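Local coordinates for protein collagen alpha-1(XV) chain (Homo sapiens, PDB 3N3F) that drives three collagen chains to associate through its trimerization domain, a unit common to the multiplexin collagens, at the interface of chains A and B. Numbering follows the deposited sequence. Chains: chain A/B, Collagen alpha-1(XV) chain.

The interface of chains A and B. Residues chain A 13, 34, 41, 43; chain B 50-53.
The C-terminal tail of chain B lies across chain A, and the six-membered half of the A:Trp41 indole is the apolar centre of this part of the trimer interface. The tail meets the rim of the indole: B:Pro53 CD, a methylene of a poorly ordered residue, lies in the indole plane 3.6 Å from A:Trp41 CH2, while A:Trp41 CZ3 is 3.6 Å from B:Ile52 CA. With CG anti to its carbonyl carbon (chi1 -50°), A:Trp41 presents to the tail the edge of its six-membered ring, long enough to touch successive residues. A valine here would probably lose the aromatic edge that meets B:Ile52 and B:Pro53, loosening the tail's end.

On one flank the extended CG1 branch of B:Ile50 (chi2 170°) places methyl CD1 3.4 Å from A:Phe34 CE1, beside the CD1-CE1 side of the phenyl rim. The unbranched CG1-CD1 arm gives the reach, while the beta-branch suits a strand residue and keeps CG2 near the indole. A:Lys43 lays the methylene CG of its extended chain over one phenyl face, probably limiting the ring's movement. On the other flank helix 9-13 ends at A:Leu13, whose apolar side chain suitably borders the proline ring, CB lying 4.2 Å from B:Pro53 CG; its carbonyl O approaches B:Pro53 CD to 3.6 Å, and proline, lacking an N-H, suits an extended tail end.

At the polar rim, A:Trp41 and B:Ile50 form an antiparallel beta bridge that joins strand 40-43 to strand 50-51 of the partner. A:Trp41 N donates to a lone pair of B:Ile50 O at 3.1 Å. The return bond is straighter: B:Ile50 N reaches A:Trp41 O at 2.8 Å, nearly along the C=O axis, with 169° at the hydrogen.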
# COMPACT_ATOMS: atom_id res chain seq x y z
N LEU A 13 3.64 13.21 -12.07
CA LEU A 13 4.75 13.03 -13.01
C LEU A 13 5.74 14.18 -13.07
O LEU A 13 6.93 13.97 -13.33
CB LEU A 13 4.20 12.77 -14.42
CG LEU A 13 3.43 11.48 -14.70
CD1 LEU A 13 2.89 11.50 -16.12
CD2 LEU A 13 4.34 10.27 -14.49
N PHE A 34 -0.20 5.13 -6.36
CA PHE A 34 1.06 4.82 -7.01
C PHE A 34 2.11 4.76 -5.91
O PHE A 34 1.86 5.18 -4.79
CB PHE A 34 1.45 5.92 -8.00
CG PHE A 34 0.72 5.84 -9.30
CD1 PHE A 34 1.28 5.17 -10.39
CD2 PHE A 34 -0.54 6.41 -9.45
CE1 PHE A 34 0.60 5.08 -11.60
CE2 PHE A 34 -1.23 6.33 -10.65
CZ PHE A 34 -0.66 5.66 -11.73
N TRP A 41 7.84 5.44 -10.88
CA TRP A 41 6.71 5.06 -10.06
C TRP A 41 6.16 3.74 -10.57
O TRP A 41 6.51 3.29 -11.66
CB TRP A 41 5.57 6.09 -10.17
CG TRP A 41 5.95 7.52 -9.98
CD1 TRP A 41 5.77 8.28 -8.85
CD2 TRP A 41 6.52 8.40 -10.96
NE1 TRP A 41 6.17 9.57 -9.08
CE2 TRP A 41 6.64 9.67 -10.36
CE3 TRP A 41 6.94 8.23 -12.29
CZ2 TRP A 41 7.16 10.78 -11.05
CZ3 TRP A 41 7.45 9.33 -12.97
CH2 TRP A 41 7.56 10.59 -12.35
N LYS A 43 2.25 1.65 -10.42
CA LYS A 43 0.85 1.76 -10.03
C LYS A 43 0.41 0.60 -9.15
O LYS A 43 0.70 -0.56 -9.45
CB LYS A 43 -0.04 1.82 -11.28
CG LYS A 43 -1.50 2.09 -10.98
CD LYS A 43 -2.30 2.34 -12.25
CE LYS A 43 -3.70 2.84 -11.91
NZ LYS A 43 -4.46 3.24 -13.12
N ILE B 50 7.03 3.02 -14.35
CA ILE B 50 6.69 4.20 -15.13
C ILE B 50 7.91 5.10 -15.03
O ILE B 50 8.15 5.71 -13.98
CB ILE B 50 5.46 4.92 -14.56
CG1 ILE B 50 4.28 3.95 -14.51
CG2 ILE B 50 5.13 6.13 -15.41
CD1 ILE B 50 3.09 4.47 -13.76
N PRO B 51 8.71 5.18 -16.10
CA PRO B 51 9.92 6.00 -16.16
C PRO B 51 9.66 7.47 -15.91
O PRO B 51 8.61 8.00 -16.29
CB PRO B 51 10.45 5.74 -17.57
CG PRO B 51 9.95 4.36 -17.87
CD PRO B 51 8.54 4.42 -17.36
N ILE B 52 10.61 8.14 -15.26
CA ILE B 52 10.48 9.55 -14.95
C ILE B 52 10.66 10.38 -16.23
O ILE B 52 11.55 10.12 -17.03
CB ILE B 52 11.54 10.00 -13.91
CG1 ILE B 52 11.32 9.24 -12.60
CG2 ILE B 52 11.45 11.50 -13.68
CD1 ILE B 52 12.31 9.61 -11.51
N PRO B 53 9.79 11.40 -16.43
CA PRO B 53 9.87 12.26 -17.61
C PRO B 53 11.24 12.93 -17.71
O PRO B 53 11.83 13.29 -16.69
CB PRO B 53 8.75 13.27 -17.37
CG PRO B 53 7.74 12.47 -16.63
CD PRO B 53 8.60 11.72 -15.63